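PDB 3UMV: deoxyribodipyrimidine photo-lyase from Oryza sativa Japonica Group, which uses light to split cyclobutane pyrimidine dimers in ultraviolet-damaged DNA, with flavin-adenine dinucleotide as its cofactor. Local coordinates for residues 169-174 with 294-299; 180-183 with 187-190; 267-272 with 313-318. One frame throughout, in Å; residues are numbered along the deposited sequence.

In the fold
The three contacts are spaced fairly evenly, centres about 17 Å (contacts 1 and 2), 18 Å (1 and 3) and 21 Å (2 and 3) apart. Along the chain, contact 2 falls between the two halves of contact 1, whereas contacts 1 and 3 interleave: 169-174, 267-272, 294-299, then 313-318. Contact 1 lies on helix 295-305 and contact 3 on helix 310-333, which follow each other in the chain; Ala299 of the first packs on Leu317 of the second. Contacts 2 and 3 meet through a salt bridge from Arg189 to Glu318. Helix 310-333 also packs against side chains of contacts 1 and 2, and the chain leaving the alpha/beta sheet is joined to the helical part that holds FAD.

Contact 1. Residues 169-174 with 294-299; sequences HNVVPV and SAQRCA
Val171 and Gln296 mark the closest approach of the two backbones, their CA atoms 5.3 Å apart, where an irregular loop passes the first turn of helix 295-305. The chains diverge to 6.7 Å between the CA atoms of His169 and Ser294. Ser294 is the N-cap of the helix, its OG accepting from Arg297 N in a nearly straight bond (168°). No direct hydrogen bond joins the segments; two waters do it instead. One donates to His169 O and accepts from Ala295 N, 2.8 Å from each, thereby serving an amide of the first helical turn. The other gives its two hydrogens to Asn170 O and, at 2.7 Å, to Gln296 OE1.

Apolar contact comes from one branch of Val171: CG2 lies 3.9 Å from Gln296 CA and reaches its CB as well. The methyl of Ala295 faces His169 O at 3.9 Å. With CG anti to the backbone N (chi1 -178°) and the chain extended beyond it, Gln296 carries its amide past Val171, and its NE2 bonds to Val201 O. His169 ND1 is hydrogen-bonded to Asp47 OD2, and Asn170 directs ND2 to Asp167.

This buried seam joins the loop after strand 162-166, the last sheet strand along the chain, to helix 295-305; helix 196-199 covers Val171, and helix 310-333 packs against Asn170 and Ala295.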
loop_
_atom_site.group_PDB
_atom_site.type_symbol
_atom_site.label_atom_id
_atom_site.label_comp_id
_atom_site.label_asym_id
_atom_site.label_seq_id
_atom_site.Cartn_x
_atom_site.Cartn_y
_atom_site.Cartn_z
ATOM N N HIS A 169 -5.907 5.777 -6.177
ATOM C CA HIS A 169 -4.956 4.668 -6.041
ATOM C C HIS A 169 -5.242 3.512 -7.001
ATOM O O HIS A 169 -4.329 2.822 -7.454
ATOM C CB HIS A 169 -4.971 4.137 -4.608
ATOM C CG HIS A 169 -3.648 3.614 -4.146
ATOM N ND1 HIS A 169 -2.614 4.443 -3.752
ATOM C CD2 HIS A 169 -3.198 2.349 -3.992
ATOM C CE1 HIS A 169 -1.580 3.705 -3.382
ATOM N NE2 HIS A 169 -1.911 2.432 -3.516
ATOM N N ASN A 170 -6.510 3.287 -7.307
ATOM C CA ASN A 170 -6.885 2.153 -8.126
ATOM C C ASN A 170 -7.174 2.604 -9.563
ATOM O O ASN A 170 -7.646 3.716 -9.771
ATOM C CB ASN A 170 -8.125 1.477 -7.548
ATOM C CG ASN A 170 -7.861 0.838 -6.196
ATOM O OD1 ASN A 170 -6.975 -0.008 -6.068
ATOM N ND2 ASN A 170 -8.598 1.273 -5.168
ATOM N N VAL A 171 -6.889 1.740 -10.537
ATOM C CA VAL A 171 -7.229 2.021 -11.930
ATOM C C VAL A 171 -8.735 2.101 -12.072
ATOM O O VAL A 171 -9.265 3.048 -12.657
ATOM C CB VAL A 171 -6.690 0.936 -12.909
ATOM C CG1 VAL A 171 -7.056 1.290 -14.339
ATOM C CG2 VAL A 171 -5.175 0.806 -12.768
ATOM N N VAL A 172 -9.426 1.088 -11.557
ATOM C CA VAL A 172 -10.877 1.098 -11.565
ATOM C C VAL A 172 -11.323 1.480 -10.156
ATOM O O VAL A 172 -10.922 0.840 -9.181
ATOM C CB VAL A 172 -11.451 -0.290 -11.946
ATOM C CG1 VAL A 172 -12.977 -0.243 -12.011
ATOM C CG2 VAL A 172 -10.890 -0.771 -13.298
ATOM N N PRO A 173 -12.139 2.532 -10.028
ATOM C CA PRO A 173 -12.563 2.975 -8.693
ATOM C C PRO A 173 -13.114 1.831 -7.861
ATOM O O PRO A 173 -13.873 1.005 -8.382
ATOM C CB PRO A 173 -13.660 3.991 -9.008
ATOM C CG PRO A 173 -13.283 4.531 -10.349
ATOM C CD PRO A 173 -12.644 3.409 -11.102
ATOM N N VAL A 174 -12.718 1.771 -6.589
ATOM C CA VAL A 174 -13.079 0.648 -5.724
ATOM C C VAL A 174 -14.601 0.401 -5.632
ATOM O O VAL A 174 -15.046 -0.753 -5.608
ATOM C CB VAL A 174 -12.487 0.824 -4.308
ATOM C CG1 VAL A 174 -13.084 2.079 -3.621
ATOM C CG2 VAL A 174 -12.747 -0.427 -3.477
ATOM N N SER A 294 1.916 6.212 -9.344
ATOM C CA SER A 294 0.555 5.771 -9.609
ATOM C C SER A 294 0.561 4.342 -10.169
ATOM O O SER A 294 1.340 4.033 -11.073
ATOM C CB SER A 294 -0.060 6.734 -10.635
ATOM O OG SER A 294 -1.160 6.145 -11.302
ATOM N N ALA A 295 -0.295 3.464 -9.655
ATOM C CA ALA A 295 -0.391 2.116 -10.226
ATOM C C ALA A 295 -0.888 2.186 -11.671
ATOM O O ALA A 295 -0.490 1.371 -12.499
ATOM C CB ALA A 295 -1.308 1.238 -9.413
ATOM N N GLN A 296 -1.773 3.146 -11.943
ATOM C CA GLN A 296 -2.274 3.408 -13.293
ATOM C C GLN A 296 -1.124 3.820 -14.219
ATOM O O GLN A 296 -1.025 3.322 -15.345
ATOM C CB GLN A 296 -3.377 4.477 -13.243
ATOM C CG GLN A 296 -4.023 4.805 -14.579
ATOM C CD GLN A 296 -5.352 5.524 -14.416
ATOM O OE1 GLN A 296 -5.978 5.489 -13.345
ATOM N NE2 GLN A 296 -5.788 6.188 -15.470
ATOM N N ARG A 297 -0.242 4.702 -13.744
ATOM C CA ARG A 297 0.989 4.999 -14.488
ATOM C C ARG A 297 1.784 3.731 -14.829
ATOM O O ARG A 297 2.261 3.575 -15.960
ATOM C CB ARG A 297 1.889 5.962 -13.701
ATOM C CG ARG A 297 3.292 6.111 -14.290
ATOM C CD ARG A 297 3.212 6.535 -15.751
ATOM N NE ARG A 297 2.429 7.752 -15.914
ATOM C CZ ARG A 297 1.911 8.175 -17.061
ATOM N NH1 ARG A 297 1.210 9.299 -17.086
ATOM N NH2 ARG A 297 2.086 7.475 -18.179
ATOM N N CYS A 298 1.952 2.840 -13.851
ATOM C CA CYS A 298 2.726 1.618 -14.076
ATOM C C CYS A 298 2.033 0.737 -15.123
ATOM O O CYS A 298 2.688 0.148 -15.994
ATOM C CB CYS A 298 2.895 0.845 -12.764
ATOM S SG CYS A 298 3.927 1.674 -11.547
ATOM N N ALA A 299 0.708 0.644 -15.023
ATOM C CA ALA A 299 -0.089 -0.117 -15.986
ATOM C C ALA A 299 -0.010 0.465 -17.403
ATOM O O ALA A 299 0.136 -0.280 -18.366
ATOM C CB ALA A 299 -1.542 -0.182 -15.531
HETATM O O HOH W 1 -1.881 4.111 -7.422
HETATM O O HOH W 2 -5.767 5.584 -10.637
#

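Contact 2. Residues 180-183 with 187-190; sequences KMEY and TFRG
Glu182 meets Thr187 and Phe188 at once, its carboxylate serving the first and its aliphatic carbons the second. Thr187 OG1 lies 2.9 Å from Glu182 OE2 and can donate to it, but Ser184 O competes for the same proton, so the hydroxyl may divide its time between the two. Thr187 chi1 (68°) places OG1 between the backbone N and the carbonyl carbon, the side from which it can reach back to the loop. Next to this polar pair, Glu182 CG sits in the plane of the Phe188 ring, 3.8 Å from CD1, and touches an edge of the ring. The two side chains cross at about a right angle, with the carboxylate and ring planes 44° apart. The CB atoms of Glu182 and Phe188 also meet, at 4.1 Å.

In this contact the loop between helices 174-177 and 185-193 lies back against the start of the second helix, within the long connection that in photolyases leads from the alpha/beta domain to the helical FAD-binding domain.

Further out, a bend at chi2 (-66°) in Glu182 sets the carboxylate between two groups of partners, OE2 at Thr187 and OE1 at a second set. Lys180 NZ forms a salt bridge to Glu182 OE1 at 3.2 Å, approaching from above the carboxylate plane; Lys191 NZ adds another, and Ser178 OG a hydrogen bond. Two lysines around one oxygen probably favour the ionised form of this buried acid. The loop itself is held by Asn329 of helix 310-333, which donates through ND2 to Lys180 O and accepts from Glu182 N at OD1. Phe188 packs on Glu325, Leu326 and Asn329 of that same helix, while Tyr183 meets Trp344 edge to face.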
loop_
_atom_site.group_PDB
_atom_site.type_symbol
_atom_site.label_atom_id
_atom_site.label_comp_id
_atom_site.label_asym_id
_atom_site.label_seq_id
_atom_site.Cartn_x
_atom_site.Cartn_y
_atom_site.Cartn_z
ATOM N N LYS A 180 -19.515 -5.604 -4.415
ATOM C CA LYS A 180 -19.377 -6.501 -3.268
ATOM C C LYS A 180 -17.966 -7.068 -3.150
ATOM O O LYS A 180 -17.172 -6.936 -4.070
ATOM C CB LYS A 180 -20.408 -7.628 -3.332
ATOM C CG LYS A 180 -20.236 -8.581 -4.502
ATOM C CD LYS A 180 -21.171 -9.769 -4.358
ATOM C CE LYS A 180 -20.645 -10.982 -5.104
ATOM N NZ LYS A 180 -20.249 -10.645 -6.494
ATOM N N MET A 181 -17.656 -7.675 -2.008
ATOM C CA MET A 181 -16.378 -8.352 -1.860
ATOM C C MET A 181 -16.382 -9.572 -2.776
ATOM O O MET A 181 -17.326 -10.360 -2.778
ATOM C CB MET A 181 -16.114 -8.747 -0.396
ATOM C CG MET A 181 -16.963 -9.871 0.138
ATOM S SD MET A 181 -16.491 -10.377 1.824
ATOM C CE MET A 181 -17.622 -9.360 2.769
ATOM N N GLU A 182 -15.344 -9.708 -3.592
ATOM C CA GLU A 182 -15.277 -10.801 -4.553
ATOM C C GLU A 182 -14.591 -12.039 -3.986
ATOM O O GLU A 182 -13.699 -11.927 -3.147
ATOM C CB GLU A 182 -14.550 -10.336 -5.812
ATOM C CG GLU A 182 -15.328 -9.316 -6.630
ATOM C CD GLU A 182 -16.582 -9.898 -7.212
ATOM O OE1 GLU A 182 -17.587 -9.161 -7.301
ATOM O OE2 GLU A 182 -16.552 -11.090 -7.594
ATOM N N TYR A 183 -15.003 -13.215 -4.449
ATOM C CA TYR A 183 -14.406 -14.459 -3.957
ATOM C C TYR A 183 -12.908 -14.591 -4.288
ATOM O O TYR A 183 -12.109 -15.023 -3.449
ATOM C CB TYR A 183 -15.172 -15.687 -4.470
ATOM C CG TYR A 183 -14.572 -16.952 -3.929
ATOM C CD1 TYR A 183 -13.624 -17.665 -4.657
ATOM C CD2 TYR A 183 -14.906 -17.406 -2.661
ATOM C CE1 TYR A 183 -13.049 -18.807 -4.139
ATOM C CE2 TYR A 183 -14.336 -18.545 -2.138
ATOM C CZ TYR A 183 -13.404 -19.240 -2.871
ATOM O OH TYR A 183 -12.834 -20.381 -2.341
ATOM N N THR A 187 -13.001 -14.014 -10.288
ATOM C CA THR A 187 -14.300 -13.346 -10.312
ATOM C C THR A 187 -14.143 -11.829 -10.349
ATOM O O THR A 187 -14.929 -11.126 -10.973
ATOM C CB THR A 187 -15.209 -13.789 -9.136
ATOM O OG1 THR A 187 -14.681 -13.309 -7.897
ATOM C CG2 THR A 187 -15.306 -15.315 -9.080
ATOM N N PHE A 188 -13.104 -11.332 -9.694
ATOM C CA PHE A 188 -12.805 -9.913 -9.732
ATOM C C PHE A 188 -12.359 -9.487 -11.140
ATOM O O PHE A 188 -12.819 -8.473 -11.670
ATOM C CB PHE A 188 -11.736 -9.573 -8.697
ATOM C CG PHE A 188 -11.481 -8.107 -8.570
ATOM C CD1 PHE A 188 -12.411 -7.288 -7.959
ATOM C CD2 PHE A 188 -10.316 -7.542 -9.069
ATOM C CE1 PHE A 188 -12.188 -5.925 -7.836
ATOM C CE2 PHE A 188 -10.086 -6.185 -8.945
ATOM C CZ PHE A 188 -11.026 -5.377 -8.328
ATOM N N ARG A 189 -11.489 -10.283 -11.763
ATOM C CA ARG A 189 -11.037 -9.995 -13.130
ATOM C C ARG A 189 -12.204 -9.939 -14.115
ATOM O O ARG A 189 -12.214 -9.120 -15.039
ATOM C CB ARG A 189 -10.025 -11.048 -13.577
ATOM C CG ARG A 189 -9.359 -10.789 -14.922
ATOM C CD ARG A 189 -8.532 -12.018 -15.329
ATOM N NE ARG A 189 -7.666 -12.477 -14.238
ATOM C CZ ARG A 189 -7.749 -13.671 -13.659
ATOM N NH1 ARG A 189 -6.914 -13.995 -12.675
ATOM N NH2 ARG A 189 -8.657 -14.551 -14.061
ATOM N N GLY A 190 -13.189 -10.807 -13.922
ATOM C CA GLY A 190 -14.345 -10.839 -14.798
ATOM C C GLY A 190 -15.022 -9.480 -14.835
ATOM O O GLY A 190 -15.453 -9.013 -15.884
#

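Contact 3. Residues 267-272 with 313-318; sequences SYETDR and VDAFLE. With FAD (flavin-adenine dinucleotide), chain I.
The rings of Tyr268 and Phe316 form a T-shaped pair: an edge of Phe316 points at one face of Tyr268, with the planes at 88° and the centroids 5.7 Å apart. CD2 of Phe316 stands over that face toward its rim, while Arg272 CB lies over the opposite face, so the phenol is clasped between its own segment and helix 310-333.

Apolar contacts continue along the helix backbone. Tyr268 CE2 comes within 3.5 Å of Phe316 CA and 3.9 Å of Phe316 CB, and CD2 reaches the methyl of Ala315. One residue on, Glu269 lays its CG against Ala315 CB, 3.8 Å away. The small side chain of Ala315 is consistent with the close approach here, the CA atoms of the two residues being 5.8 Å apart.

The polar contact is to the cofactor. A chi1 of -178° extends the tyrosine ring away from its own backbone N and alongside the helix, and Tyr268 OH donates to FAD O1A at a short 2.5 Å. That oxygen lies near the ring plane, at the hydroxyl end of the phenol; packing on both faces probably limits rotation of the ring and so keeps OH aimed at the phosphate. Phe316 touches the same ligand without polar groups, its CE2 3.8 Å from FAD C5B, the methylene carbon of the adenosine ribose. Phe316 also packs against Phe260 and Leu284.

Together the two aromatic residues form a wall of the FAD pocket of the photolyase fold, Tyr268 binding the pyrophosphate and Phe316 bordering the sugar, while Ser282, Gly283 and Ser285 supply further hydrogen bonds to the cofactor.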
loop_
_atom_site.group_PDB
_atom_site.type_symbol
_atom_site.label_atom_id
_atom_site.label_comp_id
_atom_site.label_asym_id
_atom_site.label_seq_id
_atom_site.Cartn_x
_atom_site.Cartn_y
_atom_site.Cartn_z
ATOM N N SER A 267 11.912 -11.465 -18.251
ATOM C CA SER A 267 11.920 -12.725 -17.531
ATOM C C SER A 267 10.872 -12.807 -16.411
ATOM O O SER A 267 10.862 -13.775 -15.655
ATOM C CB SER A 267 13.314 -13.004 -16.984
ATOM N N TYR A 268 9.981 -11.818 -16.321
ATOM C CA TYR A 268 9.085 -11.707 -15.155
ATOM C C TYR A 268 8.196 -12.929 -14.923
ATOM O O TYR A 268 8.145 -13.461 -13.819
ATOM C CB TYR A 268 8.218 -10.444 -15.226
ATOM C CG TYR A 268 7.327 -10.270 -14.013
ATOM C CD1 TYR A 268 7.860 -9.888 -12.788
ATOM C CD2 TYR A 268 5.958 -10.506 -14.089
ATOM C CE1 TYR A 268 7.052 -9.736 -11.669
ATOM C CE2 TYR A 268 5.142 -10.352 -12.976
ATOM C CZ TYR A 268 5.698 -9.972 -11.775
ATOM O OH TYR A 268 4.887 -9.821 -10.676
ATOM N N GLU A 269 7.473 -13.372 -15.943
ATOM C CA GLU A 269 6.542 -14.469 -15.721
ATOM C C GLU A 269 7.256 -15.732 -15.232
ATOM O O GLU A 269 6.709 -16.484 -14.427
ATOM C CB GLU A 269 5.724 -14.781 -16.972
ATOM C CG GLU A 269 4.563 -15.724 -16.689
ATOM C CD GLU A 269 3.827 -16.156 -17.940
ATOM O OE1 GLU A 269 2.580 -16.239 -17.894
ATOM O OE2 GLU A 269 4.495 -16.423 -18.965
ATOM N N THR A 270 8.475 -15.958 -15.709
ATOM C CA THR A 270 9.169 -17.207 -15.395
ATOM C C THR A 270 10.131 -17.106 -14.206
ATOM O O THR A 270 10.616 -18.125 -13.711
ATOM C CB THR A 270 9.913 -17.789 -16.624
ATOM O OG1 THR A 270 10.793 -16.799 -17.173
ATOM C CG2 THR A 270 8.921 -18.231 -17.700
ATOM N N ASP A 271 10.397 -15.890 -13.740
ATOM C CA ASP A 271 11.345 -15.698 -12.644
ATOM C C ASP A 271 10.745 -15.151 -11.346
ATOM O O ASP A 271 11.362 -15.272 -10.289
ATOM C CB ASP A 271 12.514 -14.818 -13.096
ATOM C CG ASP A 271 13.455 -15.544 -14.061
ATOM O OD1 ASP A 271 14.230 -14.866 -14.769
ATOM O OD2 ASP A 271 13.421 -16.795 -14.110
ATOM N N ARG A 272 9.547 -14.579 -11.415
ATOM C CA ARG A 272 8.962 -13.922 -10.243
ATOM C C ARG A 272 8.740 -14.866 -9.060
ATOM O O ARG A 272 8.674 -14.426 -7.916
ATOM C CB ARG A 272 7.651 -13.231 -10.601
ATOM C CG ARG A 272 6.533 -14.175 -10.953
ATOM C CD ARG A 272 5.256 -13.396 -11.231
ATOM N NE ARG A 272 4.088 -14.269 -11.210
ATOM C CZ ARG A 272 3.352 -14.507 -10.129
ATOM N NH1 ARG A 272 3.651 -13.926 -8.972
ATOM N NH2 ARG A 272 2.309 -15.321 -10.207
ATOM N N VAL A 313 4.404 -9.210 -19.605
ATOM C CA VAL A 313 3.618 -8.018 -19.334
ATOM C C VAL A 313 2.211 -8.379 -18.859
ATOM O O VAL A 313 1.716 -7.789 -17.906
ATOM C CB VAL A 313 3.562 -7.075 -20.543
ATOM C CG1 VAL A 313 2.453 -6.043 -20.353
ATOM C CG2 VAL A 313 4.912 -6.397 -20.726
ATOM N N ASP A 314 1.574 -9.344 -19.518
ATOM C CA ASP A 314 0.268 -9.824 -19.068
ATOM C C ASP A 314 0.304 -10.285 -17.602
ATOM O O ASP A 314 -0.598 -9.977 -16.820
ATOM C CB ASP A 314 -0.242 -10.949 -19.975
ATOM C CG ASP A 314 -0.706 -10.439 -21.339
ATOM O OD1 ASP A 314 -1.237 -11.248 -22.137
ATOM O OD2 ASP A 314 -0.554 -9.230 -21.603
ATOM N N ALA A 315 1.352 -11.016 -17.235
ATOM C CA ALA A 315 1.488 -11.530 -15.881
ATOM C C ALA A 315 1.717 -10.400 -14.875
ATOM O O ALA A 315 1.144 -10.398 -13.788
ATOM C CB ALA A 315 2.618 -12.545 -15.824
ATOM N N PHE A 316 2.553 -9.441 -15.249
ATOM C CA PHE A 316 2.782 -8.245 -14.441
ATOM C C PHE A 316 1.478 -7.476 -14.184
ATOM O O PHE A 316 1.152 -7.162 -13.042
ATOM C CB PHE A 316 3.808 -7.348 -15.129
ATOM C CG PHE A 316 4.093 -6.064 -14.392
ATOM C CD1 PHE A 316 3.832 -4.843 -14.991
ATOM C CD2 PHE A 316 4.626 -6.079 -13.110
ATOM C CE1 PHE A 316 4.099 -3.651 -14.332
ATOM C CE2 PHE A 316 4.901 -4.886 -12.444
ATOM C CZ PHE A 316 4.624 -3.671 -13.061
ATOM N N LEU A 317 0.740 -7.183 -15.248
ATOM C CA LEU A 317 -0.550 -6.501 -15.147
ATOM C C LEU A 317 -1.560 -7.258 -14.268
ATOM O O LEU A 317 -2.379 -6.640 -13.595
ATOM C CB LEU A 317 -1.119 -6.249 -16.546
ATOM C CG LEU A 317 -0.472 -5.097 -17.326
ATOM C CD1 LEU A 317 -0.838 -5.157 -18.821
ATOM C CD2 LEU A 317 -0.849 -3.751 -16.710
ATOM N N GLU A 318 -1.520 -8.589 -14.290
ATOM C CA GLU A 318 -2.395 -9.387 -13.425
ATOM C C GLU A 318 -2.103 -9.115 -11.936
ATOM O O GLU A 318 -3.024 -8.944 -11.118
ATOM C CB GLU A 318 -2.267 -10.884 -13.766
ATOM C CG GLU A 318 -2.927 -11.852 -12.774
ATOM C CD GLU A 318 -4.456 -11.784 -12.772
ATOM O OE1 GLU A 318 -5.068 -12.246 -11.780
ATOM O OE2 GLU A 318 -5.043 -11.277 -13.754
HETATM P PA FAD I . 6.001 -7.701 -8.229
HETATM O O1A FAD I . 5.966 -9.181 -8.461
HETATM O O2A FAD I . 6.922 -6.947 -9.147
HETATM O O5B FAD I . 4.504 -7.147 -8.328
HETATM C C5B FAD I . 4.214 -5.854 -8.813
HETATM C C4B FAD I . 3.047 -5.251 -8.024
HETATM O O4B FAD I . 1.881 -6.057 -8.100
HETATM C C3B FAD I . 3.353 -5.164 -6.541
HETATM O O3B FAD I . 4.097 -4.009 -6.233
HETATM C C2B FAD I . 1.971 -5.099 -5.962
HETATM O O2B FAD I . 1.434 -3.805 -6.162
HETATM C C1B FAD I . 1.210 -6.041 -6.859
HETATM N N9A FAD I . 1.163 -7.395 -6.282
HETATM C C8A FAD I . 2.015 -8.440 -6.519
HETATM N N7A FAD I . 1.588 -9.494 -5.786
HETATM C C5A FAD I . 0.486 -9.126 -5.075
HETATM C C6A FAD I . -0.364 -9.779 -4.174
HETATM N N6A FAD I . -0.244 -11.078 -3.904
HETATM N N1A FAD I . -1.428 -9.101 -3.621
HETATM C C2A FAD I . -1.659 -7.789 -3.963
HETATM N N3A FAD I . -0.821 -7.145 -4.847
HETATM C C4A FAD I . 0.219 -7.809 -5.397
HETATM N N1 FAD I . 2.098 -6.597 -0.633
HETATM C C2 FAD I . 2.238 -5.303 -0.226
HETATM O O2 FAD I . 2.193 -4.425 -1.089
HETATM N N3 FAD I . 2.398 -5.000 1.115
HETATM C C4 FAD I . 2.436 -6.007 2.063
HETATM O O4 FAD I . 2.585 -5.733 3.259
HETATM C C4X FAD I . 2.281 -7.321 1.640
HETATM N N5 FAD I . 2.323 -8.369 2.530
HETATM C C5X FAD I . 2.147 -9.667 2.093
HETATM C C6 FAD I . 2.159 -10.724 3.013
HETATM C C7 FAD I . 1.986 -12.040 2.573
HETATM C C7M FAD I . 1.989 -13.157 3.584
HETATM C C8 FAD I . 1.812 -12.287 1.208
HETATM C C8M FAD I . 1.626 -13.677 0.675
HETATM C C9 FAD I . 1.815 -11.235 0.309
HETATM C C9A FAD I . 1.977 -9.934 0.747
HETATM N N10 FAD I . 1.982 -8.892 -0.159
HETATM C C10 FAD I . 2.123 -7.605 0.299
HETATM C "C1'" FAD I . 1.804 -9.124 -1.653
HETATM C "C2'" FAD I . 3.142 -9.333 -2.431
HETATM O "O2'" FAD I . 4.032 -10.281 -1.831
HETATM C "C3'" FAD I . 3.936 -8.035 -2.670
HETATM O "O3'" FAD I . 3.081 -7.065 -3.216
HETATM C "C4'" FAD I . 5.124 -8.216 -3.617
HETATM O "O4'" FAD I . 6.010 -9.186 -3.091
HETATM C "C5'" FAD I . 5.810 -6.862 -3.784
HETATM O "O5'" FAD I . 7.068 -6.909 -4.414
HETATM P P FAD I . 7.223 -6.315 -5.897
HETATM O O1P FAD I . 6.657 -4.911 -5.977
HETATM O O2P FAD I . 8.671 -6.384 -6.309
HETATM O O3P FAD I . 6.348 -7.435 -6.660
#